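Local coordinates for Non-structural protein 3 (Porcine deltacoronavirus, PDB 6LN0) that is a multidomain part of the viral replication machinery, joining a macro domain, which probably binds ADP-ribose, to a zinc-bearing papain-like protease, at residues Q100-L111 and H133-A141; N33-N41 and Y57-I67. One frame throughout, in Å; residues are numbered along the deposited sequence.

Contact 1 (Q100-L111 and H133-A141); sequences QELLYQAYKSIL and HSLDAFRKA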
loop_
_atom_site.group_PDB
_atom_site.type_symbol
_atom_site.label_atom_id
_atom_site.label_comp_id
_atom_site.label_asym_id
_atom_site.label_seq_id
_atom_site.Cartn_x
_atom_site.Cartn_y
_atom_site.Cartn_z
ATOM N N GLN A 100 -13.682 26.031 20.424
ATOM C CA GLN A 100 -13.513 24.592 20.242
ATOM C C GLN A 100 -12.780 23.932 21.401
ATOM O O GLN A 100 -12.911 22.718 21.589
ATOM C CB GLN A 100 -12.795 24.299 18.929
ATOM C CG GLN A 100 -13.398 25.040 17.762
ATOM C CD GLN A 100 -12.409 25.233 16.646
ATOM O OE1 GLN A 100 -12.456 26.233 15.930
ATOM N NE2 GLN A 100 -11.505 24.271 16.481
ATOM N N GLU A 101 -12.019 24.700 22.179
ATOM C CA GLU A 101 -11.527 24.193 23.454
ATOM C C GLU A 101 -12.680 24.015 24.440
ATOM O O GLU A 101 -12.864 22.932 25.010
ATOM C CB GLU A 101 -10.453 25.139 24.007
ATOM C CG GLU A 101 -10.137 24.995 25.498
ATOM C CD GLU A 101 -9.243 23.801 25.815
ATOM O OE1 GLU A 101 -8.896 23.037 24.880
ATOM O OE2 GLU A 101 -8.884 23.630 27.006
ATOM N N LEU A 102 -13.486 25.067 24.630
ATOM C CA LEU A 102 -14.644 24.976 25.514
ATOM C C LEU A 102 -15.627 23.908 25.047
ATOM O O LEU A 102 -16.288 23.265 25.875
ATOM C CB LEU A 102 -15.343 26.335 25.606
ATOM C CG LEU A 102 -14.511 27.624 25.662
ATOM C CD1 LEU A 102 -15.369 28.815 26.048
ATOM C CD2 LEU A 102 -13.326 27.507 26.606
ATOM N N LEU A 103 -15.750 23.713 23.734
ATOM C CA LEU A 103 -16.518 22.583 23.227
ATOM C C LEU A 103 -15.918 21.269 23.708
ATOM O O LEU A 103 -16.638 20.368 24.159
ATOM C CB LEU A 103 -16.561 22.619 21.698
ATOM C CG LEU A 103 -17.779 23.225 20.997
ATOM C CD1 LEU A 103 -17.720 22.936 19.508
ATOM C CD2 LEU A 103 -19.090 22.709 21.600
ATOM N N TYR A 104 -14.589 21.150 23.625
ATOM C CA TYR A 104 -13.934 19.910 24.023
ATOM C C TYR A 104 -14.062 19.679 25.519
ATOM O O TYR A 104 -14.313 18.551 25.960
ATOM C CB TYR A 104 -12.456 19.920 23.618
ATOM C CG TYR A 104 -11.627 18.895 24.368
ATOM C CD1 TYR A 104 -11.620 17.562 23.980
ATOM C CD2 TYR A 104 -10.879 19.258 25.482
ATOM C CE1 TYR A 104 -10.876 16.622 24.670
ATOM C CE2 TYR A 104 -10.139 18.330 26.179
ATOM C CZ TYR A 104 -10.138 17.014 25.770
ATOM O OH TYR A 104 -9.398 16.089 26.469
ATOM N N GLN A 105 -13.877 20.722 26.320
ATOM C CA GLN A 105 -14.045 20.539 27.750
ATOM C C GLN A 105 -15.514 20.439 28.155
ATOM O O GLN A 105 -15.798 20.148 29.322
ATOM C CB GLN A 105 -13.337 21.662 28.516
ATOM C CG GLN A 105 -11.798 21.613 28.420
ATOM C CD GLN A 105 -11.159 20.606 29.376
ATOM O OE1 GLN A 105 -11.750 20.239 30.397
ATOM N NE2 GLN A 105 -9.947 20.151 29.043
ATOM N N ALA A 106 -16.453 20.649 27.223
ATOM C CA ALA A 106 -17.850 20.370 27.532
ATOM C C ALA A 106 -18.150 18.885 27.399
ATOM O O ALA A 106 -18.823 18.306 28.256
ATOM C CB ALA A 106 -18.775 21.183 26.628
ATOM N N TYR A 107 -17.646 18.243 26.347
ATOM C CA TYR A 107 -17.869 16.807 26.201
ATOM C C TYR A 107 -17.047 16.011 27.206
ATOM O O TYR A 107 -17.483 14.944 27.661
ATOM C CB TYR A 107 -17.534 16.364 24.786
ATOM C CG TYR A 107 -18.477 16.880 23.740
ATOM C CD1 TYR A 107 -18.239 18.086 23.104
ATOM C CD2 TYR A 107 -19.599 16.151 23.371
ATOM C CE1 TYR A 107 -19.092 18.558 22.139
ATOM C CE2 TYR A 107 -20.462 16.614 22.406
ATOM C CZ TYR A 107 -20.199 17.817 21.788
ATOM O OH TYR A 107 -21.052 18.290 20.817
ATOM N N LYS A 108 -15.834 16.491 27.522
ATOM C CA LYS A 108 -15.063 15.924 28.623
ATOM C C LYS A 108 -15.871 15.985 29.902
ATOM O O LYS A 108 -15.906 15.031 30.688
ATOM C CB LYS A 108 -13.744 16.687 28.802
ATOM C CG LYS A 108 -12.648 15.903 29.535
ATOM C CD LYS A 108 -11.681 16.817 30.314
ATOM C CE LYS A 108 -10.635 16.006 31.089
ATOM N NZ LYS A 108 -10.964 15.865 32.538
ATOM N N SER A 109 -16.549 17.107 30.104
ATOM C CA SER A 109 -17.388 17.309 31.266
ATOM C C SER A 109 -18.538 16.311 31.336
ATOM O O SER A 109 -19.039 16.040 32.431
ATOM C CB SER A 109 -17.892 18.750 31.231
ATOM O OG SER A 109 -19.002 18.925 32.071
ATOM N N ILE A 110 -18.933 15.738 30.206
ATOM C CA ILE A 110 -20.100 14.869 30.138
ATOM C C ILE A 110 -19.718 13.408 30.311
ATOM O O ILE A 110 -20.354 12.668 31.068
ATOM C CB ILE A 110 -20.824 15.094 28.791
ATOM C CG1 ILE A 110 -21.561 16.430 28.780
ATOM C CG2 ILE A 110 -21.744 13.910 28.440
ATOM C CD1 ILE A 110 -22.033 16.833 27.410
ATOM N N LEU A 111 -18.694 12.968 29.579
ATOM C CA LEU A 111 -18.424 11.546 29.375
ATOM C C LEU A 111 -17.358 11.127 30.378
ATOM O O LEU A 111 -16.162 11.104 30.081
ATOM C CB LEU A 111 -18.007 11.281 27.939
ATOM C CG LEU A 111 -19.056 11.746 26.928
ATOM C CD1 LEU A 111 -18.407 12.396 25.721
ATOM C CD2 LEU A 111 -19.960 10.587 26.517
ATOM N N HIS A 133 -17.077 21.241 14.309
ATOM C CA HIS A 133 -16.242 21.362 15.504
ATOM C C HIS A 133 -16.829 20.588 16.671
ATOM O O HIS A 133 -16.094 19.908 17.408
ATOM C CB HIS A 133 -16.050 22.841 15.879
ATOM C CG HIS A 133 -15.556 23.687 14.748
ATOM N ND1 HIS A 133 -15.322 25.040 14.880
ATOM C CD2 HIS A 133 -15.247 23.369 13.467
ATOM C CE1 HIS A 133 -14.902 25.523 13.726
ATOM N NE2 HIS A 133 -14.854 24.532 12.851
ATOM N N SER A 134 -18.151 20.696 16.863
ATOM C CA SER A 134 -18.804 19.930 17.917
ATOM C C SER A 134 -18.610 18.435 17.724
ATOM O O SER A 134 -18.224 17.725 18.662
ATOM C CB SER A 134 -20.293 20.261 17.999
ATOM O OG SER A 134 -20.511 21.287 18.953
ATOM N N LEU A 135 -18.909 17.926 16.527
ATOM C CA LEU A 135 -18.697 16.504 16.301
ATOM C C LEU A 135 -17.226 16.137 16.449
ATOM O O LEU A 135 -16.902 15.007 16.842
ATOM C CB LEU A 135 -19.227 16.103 14.929
ATOM C CG LEU A 135 -20.734 15.831 14.896
ATOM C CD1 LEU A 135 -21.096 15.029 13.684
ATOM C CD2 LEU A 135 -21.225 15.107 16.141
ATOM N N ASP A 136 -16.326 17.087 16.177
ATOM C CA ASP A 136 -14.896 16.824 16.299
ATOM C C ASP A 136 -14.441 16.909 17.751
ATOM O O ASP A 136 -13.670 16.057 18.220
ATOM C CB ASP A 136 -14.097 17.797 15.419
ATOM C CG ASP A 136 -12.593 17.528 15.453
ATOM O OD1 ASP A 136 -12.173 16.370 15.176
ATOM O OD2 ASP A 136 -11.840 18.488 15.768
ATOM N N ALA A 137 -14.895 17.945 18.473
ATOM C CA ALA A 137 -14.636 18.008 19.909
ATOM C C ALA A 137 -15.065 16.716 20.585
ATOM O O ALA A 137 -14.377 16.213 21.479
ATOM C CB ALA A 137 -15.356 19.203 20.530
ATOM N N PHE A 138 -16.173 16.136 20.126
ATOM C CA PHE A 138 -16.724 14.968 20.798
ATOM C C PHE A 138 -15.839 13.745 20.605
ATOM O O PHE A 138 -15.590 13.001 21.565
ATOM C CB PHE A 138 -18.139 14.694 20.298
ATOM C CG PHE A 138 -18.606 13.296 20.543
ATOM C CD1 PHE A 138 -18.998 12.897 21.809
ATOM C CD2 PHE A 138 -18.675 12.385 19.506
ATOM C CE1 PHE A 138 -19.443 11.604 22.042
ATOM C CE2 PHE A 138 -19.113 11.095 19.718
ATOM C CZ PHE A 138 -19.499 10.698 20.994
ATOM N N ARG A 139 -15.356 13.509 19.375
ATOM C CA ARG A 139 -14.469 12.364 19.180
ATOM C C ARG A 139 -13.141 12.569 19.904
ATOM O O ARG A 139 -12.571 11.607 20.427
ATOM C CB ARG A 139 -14.262 12.082 17.692
ATOM C CG ARG A 139 -14.200 13.318 16.808
ATOM C CD ARG A 139 -14.243 12.955 15.313
ATOM N NE ARG A 139 -13.525 11.712 15.038
ATOM C CZ ARG A 139 -12.233 11.640 14.736
ATOM N NH1 ARG A 139 -11.497 12.750 14.659
ATOM N NH2 ARG A 139 -11.684 10.451 14.515
ATOM N N LYS A 140 -12.666 13.811 20.005
ATOM C CA LYS A 140 -11.473 14.075 20.807
ATOM C C LYS A 140 -11.696 13.761 22.291
ATOM O O LYS A 140 -10.742 13.424 23.003
ATOM C CB LYS A 140 -11.037 15.536 20.640
ATOM C CG LYS A 140 -10.197 15.821 19.389
ATOM C CD LYS A 140 -9.883 17.312 19.278
ATOM C CE LYS A 140 -9.175 17.646 17.972
ATOM N NZ LYS A 140 -9.483 19.048 17.542
ATOM N N ALA A 141 -12.937 13.871 22.781
ATOM C CA ALA A 141 -13.205 13.670 24.200
ATOM C C ALA A 141 -13.755 12.293 24.523
ATOM O O ALA A 141 -13.619 11.840 25.673
ATOM C CB ALA A 141 -14.183 14.730 24.716
#

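Contact 2 (N33-N41 and Y57-I67); sequences NPANAQLTN and YQEYCNSVAPI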
loop_
_atom_site.group_PDB
_atom_site.type_symbol
_atom_site.label_atom_id
_atom_site.label_comp_id
_atom_site.label_asym_id
_atom_site.label_seq_id
_atom_site.Cartn_x
_atom_site.Cartn_y
_atom_site.Cartn_z
ATOM N N ASN A 33 -28.591 17.566 28.732
ATOM C CA ASN A 33 -29.435 18.736 28.488
ATOM C C ASN A 33 -28.545 19.947 28.256
ATOM O O ASN A 33 -27.905 20.435 29.208
ATOM C CB ASN A 33 -30.377 18.981 29.670
ATOM C CG ASN A 33 -31.294 20.196 29.471
ATOM O OD1 ASN A 33 -30.839 21.334 29.263
ATOM N ND2 ASN A 33 -32.600 19.957 29.566
ATOM N N PRO A 34 -28.471 20.473 27.048
ATOM C CA PRO A 34 -27.622 21.642 26.790
ATOM C C PRO A 34 -28.355 22.915 27.192
ATOM O O PRO A 34 -29.321 23.330 26.544
ATOM C CB PRO A 34 -27.373 21.561 25.275
ATOM C CG PRO A 34 -27.893 20.212 24.844
ATOM C CD PRO A 34 -29.018 19.925 25.803
ATOM N N ALA A 35 -27.892 23.538 28.270
ATOM C CA ALA A 35 -28.697 24.444 29.056
ATOM C C ALA A 35 -27.975 25.768 29.222
ATOM O O ALA A 35 -26.799 25.914 28.873
ATOM C CB ALA A 35 -29.010 23.845 30.435
ATOM N N ASN A 36 -28.701 26.743 29.764
ATOM C CA ASN A 36 -28.099 27.989 30.208
ATOM C C ASN A 36 -27.957 27.943 31.721
ATOM O O ASN A 36 -28.553 27.103 32.386
ATOM C CB ASN A 36 -28.936 29.192 29.776
ATOM C CG ASN A 36 -30.332 29.167 30.358
ATOM O OD1 ASN A 36 -30.523 29.421 31.552
ATOM N ND2 ASN A 36 -31.321 28.851 29.517
ATOM N N ALA A 37 -27.144 28.852 32.261
ATOM C CA ALA A 37 -26.878 28.843 33.696
ATOM C C ALA A 37 -28.147 28.969 34.534
ATOM O O ALA A 37 -28.144 28.544 35.699
ATOM C CB ALA A 37 -25.909 29.965 34.071
ATOM N N GLN A 38 -29.229 29.526 33.975
ATOM C CA GLN A 38 -30.483 29.703 34.698
ATOM C C GLN A 38 -31.481 28.586 34.436
ATOM O O GLN A 38 -32.623 28.679 34.894
ATOM C CB GLN A 38 -31.124 31.045 34.340
ATOM C CG GLN A 38 -30.748 32.162 35.272
ATOM C CD GLN A 38 -29.375 32.713 34.959
ATOM O OE1 GLN A 38 -28.853 32.524 33.850
ATOM N NE2 GLN A 38 -28.771 33.390 35.936
ATOM N N LEU A 39 -31.085 27.550 33.694
ATOM C CA LEU A 39 -31.926 26.368 33.453
ATOM C C LEU A 39 -33.346 26.752 33.046
ATOM O O LEU A 39 -34.304 26.014 33.276
ATOM C CB LEU A 39 -31.944 25.444 34.672
ATOM C CG LEU A 39 -30.547 25.111 35.212
ATOM C CD1 LEU A 39 -30.604 24.723 36.687
ATOM C CD2 LEU A 39 -29.874 24.034 34.363
ATOM N N THR A 40 -33.486 27.912 32.424
ATOM C CA THR A 40 -34.788 28.338 31.947
ATOM C C THR A 40 -35.406 27.335 30.985
ATOM O O THR A 40 -36.620 27.365 30.781
ATOM C CB THR A 40 -34.664 29.709 31.274
ATOM O OG1 THR A 40 -34.092 29.551 29.971
ATOM C CG2 THR A 40 -33.760 30.619 32.085
ATOM N N ASN A 41 -34.612 26.441 30.406
ATOM C CA ASN A 41 -35.076 25.540 29.351
ATOM C C ASN A 41 -35.903 26.293 28.312
ATOM O O ASN A 41 -37.017 25.898 27.958
ATOM C CB ASN A 41 -35.859 24.366 29.933
ATOM C CG ASN A 41 -34.970 23.380 30.651
ATOM O OD1 ASN A 41 -34.110 22.737 30.038
ATOM N ND2 ASN A 41 -35.163 23.258 31.953
ATOM N N TYR A 57 -39.998 18.755 37.459
ATOM C CA TYR A 57 -38.620 18.906 36.991
ATOM C C TYR A 57 -38.254 20.381 36.850
ATOM O O TYR A 57 -37.231 20.833 37.383
ATOM C CB TYR A 57 -38.430 18.151 35.674
ATOM C CG TYR A 57 -37.214 18.568 34.882
ATOM C CD1 TYR A 57 -35.959 18.034 35.159
ATOM C CD2 TYR A 57 -37.316 19.489 33.850
ATOM C CE1 TYR A 57 -34.851 18.421 34.446
ATOM C CE2 TYR A 57 -36.207 19.883 33.130
ATOM C CZ TYR A 57 -34.985 19.347 33.431
ATOM O OH TYR A 57 -33.896 19.745 32.707
ATOM N N GLN A 58 -39.114 21.165 36.184
ATOM C CA GLN A 58 -38.795 22.574 35.965
ATOM C C GLN A 58 -38.738 23.369 37.268
ATOM O O GLN A 58 -37.936 24.315 37.377
ATOM C CB GLN A 58 -39.800 23.208 35.004
ATOM C CG GLN A 58 -39.441 24.644 34.625
ATOM C CD GLN A 58 -38.024 24.756 34.109
ATOM O OE1 GLN A 58 -37.665 24.130 33.102
ATOM N NE2 GLN A 58 -37.198 25.547 34.802
ATOM N N GLU A 59 -39.572 23.015 38.260
ATOM C CA GLU A 59 -39.543 23.740 39.532
ATOM C C GLU A 59 -38.246 23.477 40.284
ATOM O O GLU A 59 -37.669 24.393 40.886
ATOM C CB GLU A 59 -40.740 23.357 40.419
ATOM C CG GLU A 59 -42.036 23.121 39.658
ATOM C CD GLU A 59 -43.251 22.837 40.549
ATOM O OE1 GLU A 59 -44.389 23.177 40.123
ATOM O OE2 GLU A 59 -43.081 22.261 41.651
ATOM N N TYR A 60 -37.781 22.223 40.285
ATOM C CA TYR A 60 -36.524 21.935 40.963
ATOM C C TYR A 60 -35.368 22.676 40.296
ATOM O O TYR A 60 -34.477 23.186 40.982
ATOM C CB TYR A 60 -36.272 20.421 41.016
ATOM C CG TYR A 60 -34.911 20.115 41.583
ATOM C CD1 TYR A 60 -34.598 20.440 42.900
ATOM C CD2 TYR A 60 -33.916 19.566 40.783
ATOM C CE1 TYR A 60 -33.341 20.201 43.413
ATOM C CE2 TYR A 60 -32.646 19.311 41.282
ATOM C CZ TYR A 60 -32.361 19.624 42.592
ATOM O OH TYR A 60 -31.092 19.369 43.073
ATOM N N CYS A 61 -35.395 22.807 38.966
ATOM C CA CYS A 61 -34.353 23.592 38.296
ATOM C C CYS A 61 -34.348 25.045 38.765
ATOM O O CYS A 61 -33.272 25.645 38.933
ATOM C CB CYS A 61 -34.514 23.528 36.774
ATOM S SG CYS A 61 -34.205 21.898 36.061
ATOM N N ASN A 62 -35.538 25.638 38.968
ATOM C CA ASN A 62 -35.590 27.036 39.407
ATOM C C ASN A 62 -35.055 27.194 40.826
ATOM O O ASN A 62 -34.369 28.181 41.126
ATOM C CB ASN A 62 -37.013 27.592 39.318
ATOM C CG ASN A 62 -37.609 27.459 37.938
ATOM O OD1 ASN A 62 -36.913 27.568 36.932
ATOM N ND2 ASN A 62 -38.903 27.192 37.881
ATOM N N SER A 63 -35.380 26.245 41.714
ATOM C CA SER A 63 -34.792 26.218 43.054
ATOM C C SER A 63 -33.280 26.404 43.001
ATOM O O SER A 63 -32.724 27.281 43.673
ATOM C CB SER A 63 -35.107 24.885 43.738
ATOM O OG SER A 63 -36.438 24.488 43.465
ATOM N N VAL A 64 -32.594 25.574 42.197
ATOM C CA VAL A 64 -31.128 25.564 42.211
ATOM C C VAL A 64 -30.537 26.647 41.320
ATOM O O VAL A 64 -29.340 26.951 41.437
ATOM C CB VAL A 64 -30.636 24.131 41.911
ATOM C CG1 VAL A 64 -31.180 23.196 42.975
ATOM C CG2 VAL A 64 -31.069 23.631 40.541
ATOM N N ALA A 65 -31.351 27.245 40.446
ATOM C CA ALA A 65 -31.258 28.677 40.153
ATOM C C ALA A 65 -30.051 28.911 39.241
ATOM O O ALA A 65 -30.100 28.390 38.124
ATOM C CB ALA A 65 -31.297 29.461 41.478
ATOM N N PRO A 66 -28.973 29.643 39.570
ATOM C CA PRO A 66 -27.874 29.621 38.597
ATOM C C PRO A 66 -26.907 28.485 38.894
ATOM O O PRO A 66 -26.568 28.216 40.049
ATOM C CB PRO A 66 -27.209 30.990 38.795
ATOM C CG PRO A 66 -27.321 31.220 40.237
ATOM C CD PRO A 66 -28.630 30.580 40.670
ATOM N N ILE A 67 -26.475 27.792 37.835
ATOM C CA ILE A 67 -25.498 26.709 37.951
ATOM C C ILE A 67 -24.192 27.140 37.305
ATOM O O ILE A 67 -24.178 27.655 36.176
ATOM C CB ILE A 67 -25.991 25.389 37.330
ATOM C CG1 ILE A 67 -26.294 25.538 35.838
ATOM C CG2 ILE A 67 -27.172 24.847 38.103
ATOM C CD1 ILE A 67 -26.305 24.204 35.091
#

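Contact 1 (Q100-L111 and H133-A141)
Tyr107 reaches from helix 100-110 into the side of helix 133-141 as a knob in a hole formed by Ser134, Ala137, Phe138 and Ala141. Tyr107 CB rests on Ala141 CB at 3.7 Å. With CG anti to the carbonyl carbon (chi1 -68°), the ring is carried along the neighbouring helix towards Ser134. Tyr107 CD1 lies 4.0 Å from Ala137 CB, and CD2 meets Phe138 CD1. Phe138 CB sits over one face of the Tyr107 ring, a CH-pi contact 3.8 Å from the centroid. The planes of the Tyr107 and Phe138 rings are inclined at 60°. CE1 and CZ lie beside Ser134 O. At the tip, Tyr107 OH touches Ser134 CB at 3.5 Å. That hydroxyl is hydrogen-bonded to Leu122 N, while Ser134 OG bonds to Leu122 O, so both polar tips are satisfied by the same backbone residue.

Leu111 CD1 packs against Phe138 CE1. Tyr104 CE1 lies 3.8 Å from Ala141 CB, and Lys140 O comes to the edge of the Tyr104 ring. Ala137 CB lies against Leu103 CB and Tyr104 N; this small side chain is consistent with the 8.2 Å between the axes of the two segments.

Phe138 and Leu111 continue inward onto strand 146-152. Segments 100-110 and 133-141 cross at -49°, as neighbouring helices packed on one side of the central sheet of the alpha/beta/alpha macro domain fold.

Contact 2 (N33-N41 and Y57-I67)
Tyr57 sends its ring from helix 57-64 towards the asparagines of 33-41: Tyr57 CE2 lies 3.7 Å from Asn41 ND2, while the hydroxyl is near Asn33 ND2 but is hydrogen-bonded to His88 NE2. Gln58 comes next and spans the gap with both ends of its amide. Its CG is anti to the backbone N (chi1 -174°) and the chain then bends at chi2, which turns the amide back to the loop. Asn41 ND2 donates to Gln58 OE1 at 2.9 Å, on a lone pair in the carbonyl plane, with the two amide planes 73° apart. Gln58 NE2 gives a weak bond to Leu39 O and another bond to Asn62 OD1, so the helix itself helps fix the rotation of the amide. Asn41 OD1 in turn accepts from Asn33 ND2 at 3.2 Å, extending this chain of amides to the end of strand 29-34.

Segment 33-41 takes in the end of that strand and the loop after it. Its Asn-Pro-Ala-Asn sequence resembles the Asn-Ala-Ala-Asn motif of macro domains, whose last asparagine binds the distal ribose of ADP-ribose in relatives; a like role here is probable but inferred.

Cys61 SG lies over one face of the Tyr57 ring. Cys61 CB packs on Leu39 CB at 3.8 Å, and Leu39 CD1 reaches Cys61 O. Val64 CG2 adds a looser touch to Leu39 CD1 from the last helical turn. At Ala65 the chain leaves the helix with positive phi (76°). Pro66 CA approaches Ala37 O at 3.1 Å in a CA-H...O contact. Ile67 N then donates to Ala37 O at 2.8 Å, in the carbonyl plane on a lone pair, while Ile67 CD1 meets Leu39 CD2 at 3.6 Å and Ile67 CG2 flanks Leu39 CD1.

From the N terminus the chain runs through strand 10-17 and then strand 29-34, whose end opens segment 33-41. Helix 44-53 and the start of helix 55-64 follow before 57-67 returns to that loop, closing contact 2 over 15 intervening residues and tying the loop to helix 55-64. Strands 71-74 and 83-89 then lead to helix 99-110. In sequence, strand 117-120 comes between this helix and helix 131-141; contact 1 ties the two together, closing over 21 residues. The loops lie in series, neither nested nor crossed, with centres about 22 Å apart and nearest atoms about 7 Å apart. Leu122, a backbone partner in contact 1, is also touched by Pro34 of 33-41.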